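Local structure of trimethylamine-N-oxide reductase (Haemophilus influenzae, 7L5I) at residues D518-V530 / K590-A602. The protein probably reduces S- or N-oxides such as trimethylamine N-oxide, using a molybdenum centre held by two molybdopterin guanine dinucleotide cofactors. Sequence-based numbering, arbitrary orientation.
Sequences DYSMMSVYPMKQV and KFWAENKPLSFEA
Lys-528 reaches across the end of helix 588-594, between the indole of Trp-592 and the amide of Asn-595. Its CB sits 3.4 Å from Asn-595 ND2 and also near Trp-592 CZ2, which CG still touches; CD then passes Asn-595 CG at 3.8 Å. The chain is extended as far as CE and turns only at chi4 (63°), bringing NZ to two waters. One, 2.9 Å from Lys-528 NZ, lies in the indole plane and takes a weak bond from Trp-592 NE1; the other donates to Trp-592 O, so the ammonium is tied to the helix through solvent. Asn-595, the first residue beyond the helix and in a positive-phi conformation, is held by Val-37 N at OD1, while its ND2 packs on Pro-526 CG. Two residues before Pro-526, Val-524 divides its methyls between two rings: CG1 meets Phe-591 CZ at 3.7 Å and CG2 approaches Phe-600 CE2. Val-524 and Leu-598 form a hydrogen-bonded antiparallel pair, with Val-524 N 2.8 Å from Leu-598 O, and beside it the hydroxyls of Ser-523 and Ser-599 share a hydrogen bond. Strand 598-599 thereby becomes an outermost strand of a four-stranded mixed sheet, added antiparallel to strand 523-527 after a helical excursion.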
loop_
_atom_site.group_PDB
_atom_site.type_symbol
_atom_site.label_atom_id
_atom_site.label_comp_id
_atom_site.label_asym_id
_atom_site.label_seq_id
_atom_site.Cartn_x
_atom_site.Cartn_y
_atom_site.Cartn_z
ATOM N N ASP A 518 2.233 -1.739 -13.529
ATOM C CA ASP A 518 0.892 -2.307 -13.592
ATOM C C ASP A 518 -0.031 -1.786 -14.691
ATOM O O ASP A 518 -1.181 -2.191 -14.773
ATOM C CB ASP A 518 0.174 -2.056 -12.236
ATOM C CG ASP A 518 0.712 -2.935 -11.104
ATOM O OD1 ASP A 518 1.287 -3.978 -11.405
ATOM O OD2 ASP A 518 0.550 -2.580 -9.913
ATOM N N TYR A 519 0.450 -0.878 -15.518
ATOM C CA TYR A 519 -0.417 -0.309 -16.548
ATOM C C TYR A 519 0.079 -0.561 -17.954
ATOM O O TYR A 519 -0.743 -0.711 -18.874
ATOM C CB TYR A 519 -0.566 1.201 -16.322
ATOM C CG TYR A 519 -1.137 1.503 -14.964
ATOM C CD1 TYR A 519 -2.500 1.523 -14.761
ATOM C CD2 TYR A 519 -0.315 1.729 -13.863
ATOM C CE1 TYR A 519 -3.055 1.805 -13.512
ATOM C CE2 TYR A 519 -0.868 1.995 -12.599
ATOM C CZ TYR A 519 -2.244 2.018 -12.433
ATOM O OH TYR A 519 -2.829 2.303 -11.205
ATOM N N SER A 520 1.387 -0.583 -18.155
ATOM C CA SER A 520 1.914 -0.767 -19.503
ATOM C C SER A 520 1.581 -2.143 -20.039
ATOM O O SER A 520 1.345 -2.295 -21.245
ATOM C CB SER A 520 3.435 -0.574 -19.502
ATOM O OG SER A 520 4.054 -1.593 -18.756
ATOM N N MET A 521 1.550 -3.142 -19.165
ATOM C CA MET A 521 1.426 -4.527 -19.568
ATOM C C MET A 521 2.415 -4.860 -20.679
ATOM O O MET A 521 2.082 -5.560 -21.635
ATOM C CB MET A 521 -0.003 -4.830 -20.016
ATOM C CG MET A 521 -1.030 -4.431 -19.013
ATOM S SD MET A 521 -0.623 -5.114 -17.377
ATOM C CE MET A 521 -1.445 -6.640 -17.482
ATOM N N MET A 522 3.647 -4.363 -20.557
ATOM C CA MET A 522 4.553 -4.368 -21.693
ATOM C C MET A 522 5.363 -5.657 -21.843
ATOM O O MET A 522 6.071 -5.798 -22.845
ATOM C CB MET A 522 5.513 -3.184 -21.607
ATOM C CG MET A 522 6.404 -3.250 -20.442
ATOM S SD MET A 522 7.709 -2.020 -20.577
ATOM C CE MET A 522 6.753 -0.573 -20.804
ATOM N N SER A 523 5.274 -6.585 -20.894
ATOM C CA SER A 523 5.984 -7.848 -21.019
ATOM C C SER A 523 5.277 -8.936 -20.223
ATOM O O SER A 523 4.635 -8.661 -19.203
ATOM C CB SER A 523 7.430 -7.789 -20.508
ATOM O OG SER A 523 8.089 -6.620 -20.956
ATOM N N VAL A 524 5.459 -10.181 -20.674
ATOM C CA VAL A 524 5.181 -11.372 -19.880
ATOM C C VAL A 524 6.503 -11.822 -19.274
ATOM O O VAL A 524 7.485 -12.047 -19.997
ATOM C CB VAL A 524 4.562 -12.494 -20.717
ATOM C CG1 VAL A 524 4.217 -13.674 -19.839
ATOM C CG2 VAL A 524 3.360 -11.981 -21.435
ATOM N N TYR A 525 6.541 -11.903 -17.950
ATOM C CA TYR A 525 7.748 -12.282 -17.232
ATOM C C TYR A 525 7.640 -13.722 -16.757
ATOM O O TYR A 525 6.709 -14.050 -16.003
ATOM C CB TYR A 525 7.963 -11.373 -16.024
ATOM C CG TYR A 525 8.429 -9.961 -16.258
ATOM C CD1 TYR A 525 8.971 -9.543 -17.465
ATOM C CD2 TYR A 525 8.359 -9.036 -15.215
ATOM C CE1 TYR A 525 9.410 -8.235 -17.624
ATOM C CE2 TYR A 525 8.817 -7.769 -15.367
ATOM C CZ TYR A 525 9.340 -7.363 -16.559
ATOM O OH TYR A 525 9.782 -6.058 -16.689
ATOM N N PRO A 526 8.559 -14.603 -17.136
ATOM C CA PRO A 526 8.576 -15.939 -16.553
ATOM C C PRO A 526 9.093 -15.882 -15.131
ATOM O O PRO A 526 9.937 -15.050 -14.798
ATOM C CB PRO A 526 9.545 -16.709 -17.466
ATOM C CG PRO A 526 10.504 -15.666 -17.915
ATOM C CD PRO A 526 9.713 -14.391 -18.047
ATOM N N MET A 527 8.574 -16.779 -14.281
ATOM C CA MET A 527 9.081 -16.929 -12.915
ATOM C C MET A 527 9.510 -18.380 -12.738
ATOM O O MET A 527 8.803 -19.180 -12.125
ATOM C CB MET A 527 8.027 -16.513 -11.878
ATOM C CG MET A 527 7.596 -15.071 -11.968
ATOM S SD MET A 527 6.235 -14.630 -10.857
ATOM C CE MET A 527 7.006 -14.972 -9.284
ATOM N N LYS A 528 10.663 -18.727 -13.301
ATOM C CA LYS A 528 11.102 -20.114 -13.328
ATOM C C LYS A 528 11.719 -20.494 -11.984
ATOM O O LYS A 528 12.423 -19.698 -11.365
ATOM C CB LYS A 528 12.113 -20.318 -14.457
ATOM C CG LYS A 528 12.584 -21.755 -14.613
ATOM C CD LYS A 528 13.423 -21.922 -15.880
ATOM C CE LYS A 528 14.079 -23.290 -15.936
ATOM N NZ LYS A 528 13.089 -24.394 -16.000
ATOM N N GLN A 529 11.430 -21.710 -11.528
ATOM C CA GLN A 529 11.973 -22.177 -10.260
ATOM C C GLN A 529 13.487 -22.140 -10.290
ATOM O O GLN A 529 14.109 -22.608 -11.241
ATOM C CB GLN A 529 11.494 -23.599 -9.979
ATOM C CG GLN A 529 12.038 -24.226 -8.716
ATOM C CD GLN A 529 11.538 -25.659 -8.577
ATOM O OE1 GLN A 529 11.455 -26.380 -9.561
ATOM N NE2 GLN A 529 11.214 -26.072 -7.374
ATOM N N VAL A 530 14.078 -21.597 -9.228
ATOM C CA VAL A 530 15.521 -21.468 -9.132
ATOM C C VAL A 530 16.124 -22.640 -8.372
ATOM O O VAL A 530 17.134 -23.215 -8.790
ATOM C CB VAL A 530 15.889 -20.143 -8.439
ATOM C CG1 VAL A 530 17.387 -20.017 -8.408
ATOM C CG2 VAL A 530 15.251 -18.957 -9.141
ATOM N N LYS A 590 7.505 -22.920 -25.864
ATOM C CA LYS A 590 8.657 -22.189 -26.364
ATOM C C LYS A 590 8.985 -21.017 -25.461
ATOM O O LYS A 590 10.150 -20.799 -25.095
ATOM C CB LYS A 590 8.369 -21.727 -27.797
ATOM C CG LYS A 590 9.493 -21.012 -28.504
ATOM C CD LYS A 590 9.034 -20.665 -29.943
ATOM C CE LYS A 590 10.128 -20.818 -30.981
ATOM N NZ LYS A 590 9.573 -21.111 -32.347
ATOM N N PHE A 591 7.963 -20.260 -25.048
ATOM C CA PHE A 591 8.201 -19.169 -24.100
ATOM C C PHE A 591 8.881 -19.688 -22.847
ATOM O O PHE A 591 9.848 -19.089 -22.355
ATOM C CB PHE A 591 6.879 -18.476 -23.759
ATOM C CG PHE A 591 6.960 -17.554 -22.574
ATOM C CD1 PHE A 591 7.393 -16.236 -22.703
ATOM C CD2 PHE A 591 6.614 -18.023 -21.332
ATOM C CE1 PHE A 591 7.481 -15.411 -21.578
ATOM C CE2 PHE A 591 6.688 -17.219 -20.218
ATOM C CZ PHE A 591 7.119 -15.906 -20.344
ATOM N N TRP A 592 8.380 -20.796 -22.300
ATOM C CA TRP A 592 8.895 -21.278 -21.024
ATOM C C TRP A 592 10.337 -21.745 -21.161
ATOM O O TRP A 592 11.172 -21.471 -20.290
ATOM C CB TRP A 592 8.009 -22.406 -20.483
ATOM C CG TRP A 592 8.348 -22.682 -19.078
ATOM C CD1 TRP A 592 9.043 -23.751 -18.597
ATOM C CD2 TRP A 592 8.092 -21.824 -17.947
ATOM N NE1 TRP A 592 9.218 -23.624 -17.239
ATOM C CE2 TRP A 592 8.636 -22.457 -16.817
ATOM C CE3 TRP A 592 7.447 -20.595 -17.790
ATOM C CZ2 TRP A 592 8.568 -21.902 -15.545
ATOM C CZ3 TRP A 592 7.374 -20.045 -16.530
ATOM C CH2 TRP A 592 7.931 -20.693 -15.421
ATOM N N ALA A 593 10.650 -22.427 -22.273
ATOM C CA ALA A 593 12.015 -22.903 -22.504
ATOM C C ALA A 593 12.984 -21.751 -22.670
ATOM O O ALA A 593 14.138 -21.830 -22.229
ATOM C CB ALA A 593 12.041 -23.799 -23.741
ATOM N N GLU A 594 12.567 -20.689 -23.362
ATOM C CA GLU A 594 13.441 -19.540 -23.560
ATOM C C GLU A 594 13.752 -18.819 -22.250
ATOM O O GLU A 594 14.852 -18.284 -22.096
ATOM C CB GLU A 594 12.804 -18.603 -24.590
ATOM C CG GLU A 594 12.719 -19.256 -25.987
ATOM C CD GLU A 594 12.134 -18.380 -27.107
ATOM O OE1 GLU A 594 11.120 -17.653 -26.907
ATOM O OE2 GLU A 594 12.700 -18.456 -28.221
ATOM N N ASN A 595 12.823 -18.824 -21.296
ATOM C CA ASN A 595 13.025 -18.237 -19.956
ATOM C C ASN A 595 13.572 -16.808 -20.026
ATOM O O ASN A 595 14.529 -16.451 -19.336
ATOM C CB ASN A 595 13.932 -19.136 -19.107
ATOM C CG ASN A 595 14.128 -18.622 -17.682
ATOM O OD1 ASN A 595 15.252 -18.597 -17.156
ATOM N ND2 ASN A 595 13.035 -18.241 -17.038
ATOM N N LYS A 596 12.918 -15.971 -20.825
ATOM C CA LYS A 596 13.237 -14.560 -20.966
ATOM C C LYS A 596 11.944 -13.754 -20.946
ATOM O O LYS A 596 10.897 -14.263 -21.336
ATOM C CB LYS A 596 13.959 -14.249 -22.290
ATOM C CG LYS A 596 15.305 -14.880 -22.483
ATOM C CD LYS A 596 16.187 -14.747 -21.274
ATOM C CE LYS A 596 17.631 -14.473 -21.664
ATOM N NZ LYS A 596 18.541 -14.766 -20.522
ATOM N N PRO A 597 11.992 -12.495 -20.518
ATOM C CA PRO A 597 10.831 -11.621 -20.726
ATOM C C PRO A 597 10.438 -11.628 -22.198
ATOM O O PRO A 597 11.294 -11.628 -23.095
ATOM C CB PRO A 597 11.336 -10.237 -20.295
ATOM C CG PRO A 597 12.495 -10.522 -19.392
ATOM C CD PRO A 597 13.132 -11.774 -19.923
ATOM N N LEU A 598 9.137 -11.642 -22.441
ATOM C CA LEU A 598 8.549 -11.468 -23.767
ATOM C C LEU A 598 7.932 -10.082 -23.786
ATOM O O LEU A 598 6.997 -9.816 -23.029
ATOM C CB LEU A 598 7.485 -12.528 -24.041
ATOM C CG LEU A 598 6.723 -12.448 -25.371
ATOM C CD1 LEU A 598 7.706 -12.730 -26.483
ATOM C CD2 LEU A 598 5.581 -13.411 -25.374
ATOM N N SER A 599 8.439 -9.203 -24.639
ATOM C CA SER A 599 8.026 -7.809 -24.599
ATOM C C SER A 599 7.129 -7.402 -25.757
ATOM O O SER A 599 7.285 -7.882 -26.890
ATOM C CB SER A 599 9.262 -6.912 -24.541
ATOM O OG SER A 599 9.839 -7.061 -23.251
ATOM N N PHE A 600 6.194 -6.510 -25.451
ATOM C CA PHE A 600 5.275 -5.884 -26.389
ATOM C C PHE A 600 5.669 -4.423 -26.555
ATOM O O PHE A 600 6.430 -3.878 -25.762
ATOM C CB PHE A 600 3.839 -5.955 -25.875
ATOM C CG PHE A 600 3.350 -7.339 -25.576
ATOM C CD1 PHE A 600 3.262 -8.297 -26.576
ATOM C CD2 PHE A 600 2.949 -7.681 -24.305
ATOM C CE1 PHE A 600 2.802 -9.567 -26.300
ATOM C CE2 PHE A 600 2.488 -8.946 -24.029
ATOM C CZ PHE A 600 2.413 -9.894 -25.036
ATOM N N GLU A 601 5.091 -3.769 -27.561
ATOM C CA GLU A 601 5.380 -2.373 -27.855
ATOM C C GLU A 601 4.106 -1.546 -27.754
ATOM O O GLU A 601 3.017 -2.038 -28.024
ATOM C CB GLU A 601 5.977 -2.204 -29.260
ATOM C CG GLU A 601 7.357 -2.795 -29.437
ATOM C CD GLU A 601 7.808 -2.759 -30.886
ATOM O OE1 GLU A 601 6.939 -2.872 -31.783
ATOM O OE2 GLU A 601 9.026 -2.612 -31.129
ATOM N N ALA A 602 4.258 -0.286 -27.348
ATOM C CA ALA A 602 3.141 0.654 -27.335
ATOM C C ALA A 602 3.020 1.358 -28.682
ATOM O O ALA A 602 4.015 1.805 -29.255
ATOM C CB ALA A 602 3.335 1.702 -26.248
HETATM O O HOH W 1 10.687 -24.870 -14.457
HETATM O O HOH W 2 12.670 -23.494 -18.969
#